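Local coordinates for periplasmic binding protein/LacI transcriptional regulator (Burkholderia multivorans, PDB 4YLE), which probably serves as the periplasmic solute-binding protein of an ABC transporter, capturing a simple sugar or related small molecule for uptake, at residues E75-I89 and L98-K112. Numbering follows the deposited sequence.
Sequences ETDTANQIRIVEQMI and LAPADSKALVPVVKK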
loop_
_atom_site.group_PDB
_atom_site.type_symbol
_atom_site.label_atom_id
_atom_site.label_comp_id
_atom_site.label_asym_id
_atom_site.label_seq_id
_atom_site.Cartn_x
_atom_site.Cartn_y
_atom_site.Cartn_z
ATOM N N GLU A 75 -9.656 -2.397 5.210
ATOM C CA GLU A 75 -8.662 -2.776 4.214
ATOM C C GLU A 75 -9.000 -4.067 3.479
ATOM O O GLU A 75 -8.337 -4.419 2.509
ATOM C CB GLU A 75 -7.292 -2.917 4.885
ATOM C CG GLU A 75 -6.795 -1.618 5.513
ATOM C CD GLU A 75 -6.146 -0.688 4.522
ATOM O OE1 GLU A 75 -6.335 -0.879 3.298
ATOM O OE2 GLU A 75 -5.442 0.241 4.971
ATOM N N THR A 76 -10.028 -4.765 3.930
ATOM C CA THR A 76 -10.334 -6.075 3.369
ATOM C C THR A 76 -11.693 -6.106 2.704
ATOM O O THR A 76 -12.182 -7.176 2.370
ATOM C CB THR A 76 -10.292 -7.164 4.447
ATOM O OG1 THR A 76 -11.119 -6.776 5.555
ATOM C CG2 THR A 76 -8.881 -7.369 4.910
ATOM N N ASP A 77 -12.317 -4.944 2.513
ATOM C CA ASP A 77 -13.665 -4.934 1.945
ATOM C C ASP A 77 -13.588 -4.898 0.432
ATOM O O ASP A 77 -14.046 -3.946 -0.215
ATOM C CB ASP A 77 -14.515 -3.758 2.442
ATOM C CG ASP A 77 -16.006 -3.991 2.202
ATOM O OD1 ASP A 77 -16.340 -5.018 1.580
ATOM O OD2 ASP A 77 -16.851 -3.167 2.615
ATOM N N THR A 78 -13.013 -5.960 -0.117
ATOM C CA THR A 78 -12.949 -6.170 -1.561
ATOM C C THR A 78 -14.326 -6.056 -2.214
ATOM O O THR A 78 -14.476 -5.407 -3.259
ATOM C CB THR A 78 -12.336 -7.554 -1.874
ATOM O OG1 THR A 78 -11.016 -7.617 -1.314
ATOM C CG2 THR A 78 -12.246 -7.798 -3.362
ATOM N N ALA A 79 -15.333 -6.695 -1.612
ATOM C CA ALA A 79 -16.681 -6.710 -2.210
ATOM C C ALA A 79 -17.187 -5.285 -2.517
ATOM O O ALA A 79 -17.666 -4.986 -3.631
ATOM C CB ALA A 79 -17.670 -7.441 -1.282
ATOM N N ASN A 80 -17.067 -4.409 -1.524
ATOM C CA ASN A 80 -17.501 -3.039 -1.685
ATOM C C ASN A 80 -16.632 -2.258 -2.665
ATOM O O ASN A 80 -17.111 -1.344 -3.331
ATOM C CB ASN A 80 -17.510 -2.295 -0.355
ATOM C CG ASN A 80 -18.315 -1.012 -0.435
ATOM O OD1 ASN A 80 -19.398 -0.990 -1.033
ATOM N ND2 ASN A 80 -17.793 0.063 0.132
ATOM N N GLN A 81 -15.344 -2.560 -2.721
ATOM C CA GLN A 81 -14.513 -1.837 -3.671
ATOM C C GLN A 81 -15.010 -2.178 -5.059
ATOM O O GLN A 81 -15.130 -1.301 -5.899
ATOM C CB GLN A 81 -13.042 -2.176 -3.535
ATOM C CG GLN A 81 -12.163 -1.125 -4.243
ATOM C CD GLN A 81 -10.698 -1.428 -4.147
ATOM O OE1 GLN A 81 -10.266 -2.511 -4.519
ATOM N NE2 GLN A 81 -9.910 -0.465 -3.654
ATOM N N ILE A 82 -15.342 -3.450 -5.281
ATOM C CA ILE A 82 -15.848 -3.868 -6.586
ATOM C C ILE A 82 -17.130 -3.111 -6.882
ATOM O O ILE A 82 -17.344 -2.666 -8.014
ATOM C CB ILE A 82 -16.074 -5.399 -6.652
ATOM C CG1 ILE A 82 -14.714 -6.108 -6.661
ATOM C CG2 ILE A 82 -16.876 -5.795 -7.906
ATOM C CD1 ILE A 82 -14.757 -7.611 -6.520
ATOM N N ARG A 83 -17.973 -2.939 -5.864
ATOM C CA ARG A 83 -19.233 -2.234 -6.045
ATOM C C ARG A 83 -18.984 -0.791 -6.456
ATOM O O ARG A 83 -19.679 -0.256 -7.317
ATOM C CB ARG A 83 -20.078 -2.295 -4.772
ATOM C CG ARG A 83 -20.769 -3.644 -4.580
ATOM C CD ARG A 83 -21.921 -3.557 -3.594
ATOM N NE ARG A 83 -21.495 -3.054 -2.290
ATOM C CZ ARG A 83 -21.024 -3.808 -1.297
ATOM N NH1 ARG A 83 -20.901 -5.121 -1.437
ATOM N NH2 ARG A 83 -20.662 -3.240 -0.151
ATOM N N ILE A 84 -17.973 -0.169 -5.851
ATOM C CA ILE A 84 -17.654 1.205 -6.169
ATOM C C ILE A 84 -17.268 1.324 -7.638
ATOM O O ILE A 84 -17.743 2.222 -8.338
ATOM C CB ILE A 84 -16.542 1.711 -5.266
ATOM C CG1 ILE A 84 -17.108 1.884 -3.858
ATOM C CG2 ILE A 84 -16.001 3.042 -5.757
ATOM C CD1 ILE A 84 -16.089 2.040 -2.786
ATOM N N VAL A 85 -16.423 0.418 -8.114
ATOM C CA VAL A 85 -15.993 0.470 -9.505
ATOM C C VAL A 85 -17.205 0.275 -10.429
ATOM O O VAL A 85 -17.360 1.014 -11.400
ATOM C CB VAL A 85 -14.905 -0.567 -9.806
ATOM C CG1 VAL A 85 -14.451 -0.468 -11.260
ATOM C CG2 VAL A 85 -13.694 -0.347 -8.868
ATOM N N GLU A 86 -18.080 -0.677 -10.117
ATOM C CA GLU A 86 -19.298 -0.864 -10.922
ATOM C C GLU A 86 -20.145 0.410 -10.964
ATOM O O GLU A 86 -20.665 0.785 -12.016
ATOM C CB GLU A 86 -20.113 -2.050 -10.389
ATOM C CG GLU A 86 -19.338 -3.346 -10.568
ATOM C CD GLU A 86 -20.161 -4.607 -10.397
ATOM O OE1 GLU A 86 -20.878 -4.733 -9.375
ATOM O OE2 GLU A 86 -20.058 -5.484 -11.286
ATOM N N GLN A 87 -20.228 1.105 -9.832
ATOM C CA GLN A 87 -20.978 2.358 -9.744
ATOM C C GLN A 87 -20.288 3.459 -10.564
ATOM O O GLN A 87 -20.942 4.358 -11.097
ATOM C CB GLN A 87 -21.121 2.745 -8.269
ATOM C CG GLN A 87 -21.565 4.173 -7.966
ATOM C CD GLN A 87 -21.272 4.552 -6.510
ATOM O OE1 GLN A 87 -21.249 3.689 -5.619
ATOM N NE2 GLN A 87 -21.022 5.840 -6.268
HETATM N N MSE A 88 -18.964 3.384 -10.669
HETATM C CA MSE A 88 -18.222 4.323 -11.506
HETATM C C MSE A 88 -18.480 4.034 -12.988
HETATM O O MSE A 88 -18.456 4.943 -13.814
HETATM C CB MSE A 88 -16.713 4.256 -11.204
HETATM C CG MSE A 88 -16.327 4.786 -9.831
HETATM SE SE MSE A 88 -16.933 6.617 -9.449
HETATM C CE MSE A 88 -18.471 6.250 -8.283
ATOM N N ILE A 89 -18.720 2.770 -13.325
ATOM C CA ILE A 89 -18.962 2.406 -14.724
ATOM C C ILE A 89 -20.339 2.904 -15.162
ATOM O O ILE A 89 -20.512 3.290 -16.318
ATOM C CB ILE A 89 -18.848 0.872 -14.963
ATOM C CG1 ILE A 89 -17.421 0.402 -14.669
ATOM C CG2 ILE A 89 -19.204 0.517 -16.404
ATOM C CD1 ILE A 89 -17.166 -1.085 -14.770
ATOM N N LEU A 98 -7.280 3.139 -9.835
ATOM C CA LEU A 98 -7.678 2.167 -8.842
ATOM C C LEU A 98 -6.477 1.679 -8.031
ATOM O O LEU A 98 -5.469 1.271 -8.618
ATOM C CB LEU A 98 -8.352 0.976 -9.526
ATOM C CG LEU A 98 -8.681 -0.232 -8.642
ATOM C CD1 LEU A 98 -9.756 0.113 -7.631
ATOM C CD2 LEU A 98 -9.090 -1.414 -9.531
ATOM N N ALA A 99 -6.602 1.738 -6.695
ATOM C CA ALA A 99 -5.685 1.064 -5.737
ATOM C C ALA A 99 -6.383 -0.191 -5.209
ATOM O O ALA A 99 -7.168 -0.104 -4.269
ATOM C CB ALA A 99 -5.315 1.987 -4.571
ATOM N N PRO A 100 -6.134 -1.358 -5.836
ATOM C CA PRO A 100 -7.044 -2.491 -5.594
ATOM C C PRO A 100 -6.829 -3.186 -4.254
ATOM O O PRO A 100 -5.684 -3.356 -3.815
ATOM C CB PRO A 100 -6.737 -3.430 -6.767
ATOM C CG PRO A 100 -5.383 -3.090 -7.207
ATOM C CD PRO A 100 -5.187 -1.629 -6.936
ATOM N N ALA A 101 -7.927 -3.573 -3.613
ATOM C CA ALA A 101 -7.880 -4.213 -2.296
ATOM C C ALA A 101 -7.390 -5.661 -2.378
ATOM O O ALA A 101 -6.942 -6.236 -1.366
ATOM C CB ALA A 101 -9.249 -4.168 -1.645
ATOM N N ASP A 102 -7.507 -6.231 -3.579
ATOM C CA ASP A 102 -7.122 -7.611 -3.889
ATOM C C ASP A 102 -6.514 -7.620 -5.290
ATOM O O ASP A 102 -7.112 -7.071 -6.203
ATOM C CB ASP A 102 -8.347 -8.517 -3.827
ATOM C CG ASP A 102 -8.007 -9.984 -3.929
ATOM O OD1 ASP A 102 -7.323 -10.386 -4.894
ATOM O OD2 ASP A 102 -8.450 -10.749 -3.044
ATOM N N SER A 103 -5.332 -8.201 -5.462
ATOM C CA SER A 103 -4.633 -8.134 -6.758
ATOM C C SER A 103 -5.268 -9.010 -7.857
ATOM O O SER A 103 -5.027 -8.807 -9.047
ATOM C CB SER A 103 -3.177 -8.533 -6.566
ATOM O OG SER A 103 -2.479 -7.472 -5.906
ATOM N N LYS A 104 -6.051 -9.995 -7.441
ATOM C CA LYS A 104 -6.769 -10.841 -8.407
ATOM C C LYS A 104 -8.251 -10.504 -8.539
ATOM O O LYS A 104 -8.826 -10.524 -9.647
ATOM C CB LYS A 104 -6.638 -12.316 -8.013
ATOM C CG LYS A 104 -5.233 -12.865 -8.127
ATOM C CD LYS A 104 -5.249 -14.390 -8.105
ATOM C CE LYS A 104 -4.001 -14.992 -7.502
ATOM N NZ LYS A 104 -3.948 -14.766 -6.027
ATOM N N ALA A 105 -8.882 -10.225 -7.406
ATOM C CA ALA A 105 -10.335 -10.163 -7.354
ATOM C C ALA A 105 -10.915 -8.931 -8.036
ATOM O O ALA A 105 -12.077 -8.936 -8.425
ATOM C CB ALA A 105 -10.802 -10.218 -5.919
ATOM N N LEU A 106 -10.120 -7.863 -8.152
ATOM C CA LEU A 106 -10.596 -6.663 -8.819
ATOM C C LEU A 106 -10.459 -6.756 -10.341
ATOM O O LEU A 106 -10.912 -5.866 -11.043
ATOM C CB LEU A 106 -9.843 -5.415 -8.306
ATOM C CG LEU A 106 -10.497 -4.659 -7.139
ATOM C CD1 LEU A 106 -11.781 -3.966 -7.569
ATOM C CD2 LEU A 106 -10.791 -5.605 -5.986
ATOM N N VAL A 107 -9.850 -7.815 -10.869
ATOM C CA VAL A 107 -9.564 -7.814 -12.305
ATOM C C VAL A 107 -10.834 -7.895 -13.142
ATOM O O VAL A 107 -10.918 -7.234 -14.178
ATOM C CB VAL A 107 -8.612 -8.949 -12.709
ATOM C CG1 VAL A 107 -8.431 -8.998 -14.238
ATOM C CG2 VAL A 107 -7.266 -8.746 -12.031
ATOM N N PRO A 108 -11.825 -8.700 -12.720
ATOM C CA PRO A 108 -13.023 -8.791 -13.576
ATOM C C PRO A 108 -13.729 -7.445 -13.818
ATOM O O PRO A 108 -14.160 -7.151 -14.944
ATOM C CB PRO A 108 -13.928 -9.758 -12.800
ATOM C CG PRO A 108 -12.970 -10.652 -12.092
ATOM C CD PRO A 108 -11.854 -9.707 -11.640
ATOM N N VAL A 109 -13.828 -6.623 -12.780
ATOM C CA VAL A 109 -14.563 -5.382 -12.917
ATOM C C VAL A 109 -13.700 -4.359 -13.670
ATOM O O VAL A 109 -14.226 -3.484 -14.359
ATOM C CB VAL A 109 -15.023 -4.833 -11.541
ATOM C CG1 VAL A 109 -13.831 -4.351 -10.704
ATOM C CG2 VAL A 109 -16.055 -3.718 -11.727
ATOM N N VAL A 110 -12.378 -4.467 -13.551
ATOM C CA VAL A 110 -11.499 -3.655 -14.398
ATOM C C VAL A 110 -11.760 -3.991 -15.856
ATOM O O VAL A 110 -11.871 -3.097 -16.690
ATOM C CB VAL A 110 -10.004 -3.877 -14.095
ATOM C CG1 VAL A 110 -9.119 -3.262 -15.182
ATOM C CG2 VAL A 110 -9.641 -3.312 -12.717
ATOM N N LYS A 111 -11.817 -5.281 -16.167
ATOM C CA LYS A 111 -12.134 -5.703 -17.537
ATOM C C LYS A 111 -13.452 -5.070 -18.000
ATOM O O LYS A 111 -13.532 -4.516 -19.095
ATOM C CB LYS A 111 -12.213 -7.226 -17.623
ATOM N N LYS A 112 -14.469 -5.149 -17.146
ATOM C CA LYS A 112 -15.779 -4.542 -17.389
ATOM C C LYS A 112 -15.642 -3.072 -17.757
ATOM O O LYS A 112 -16.206 -2.607 -18.745
ATOM C CB LYS A 112 -16.649 -4.717 -16.136
ATOM C CG LYS A 112 -18.108 -4.263 -16.218
ATOM C CD LYS A 112 -18.864 -4.747 -14.958
ATOM C CE LYS A 112 -19.866 -3.725 -14.418
ATOM N NZ LYS A 112 -20.971 -3.442 -15.377
HETATM O O HOH W 1 -8.717 -7.262 0.638
HETATM O O HOH W 2 -10.003 -10.019 -1.255
HETATM O O HOH W 3 -21.779 -1.463 -13.431
#
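Thr78 and Ala101 bring the two backbones closest, with CA atoms 5.5 Å apart. From there helix 78-89 runs parallel to helix 107-112, the axes 9.8 Å apart and 2° from parallel. The loop after strand 95-98 packs beside the first turns of helix 78-89. Gln81 carries the polar contact. Its chain is extended, with CG anti to the backbone N (chi1 -163°), and this carries the amide to the loop backbone. There Gln81 OE1 accepts from Ala101 N at 2.7 Å, and Gln81 NE2 donates to Ala99 O at 2.8 Å. NE2 also donates to Met39 O at the end of strand 34-39, so three bonds hold the buried amide. The Leu106 side chain crosses that of Gln81 at about a right angle, with Leu106 CG 3.4 Å from Gln81 OE1. Further along, Val109 is a knob among Ile82, Val85, Glu86 and Ile89. Val109 CG2 lies 3.5 Å from Glu86 CG. At the far end Ile89 CD1 rests on the Lys112 chain, 3.6 Å from Lys112 CG. One water joins Lys112 NZ to Glu86 O; another links Thr78 OG1 to Ala101 O. This is neighbouring-helix packing on one face of a Rossmann-like alpha/beta domain of a periplasmic binding protein. The apolar row joins the helices, while Gln81 ties the loop after strand 95-98 to helix 78-89. Glu75, just before that helix, has its side chain about 4 Å from the bound unknown ligand.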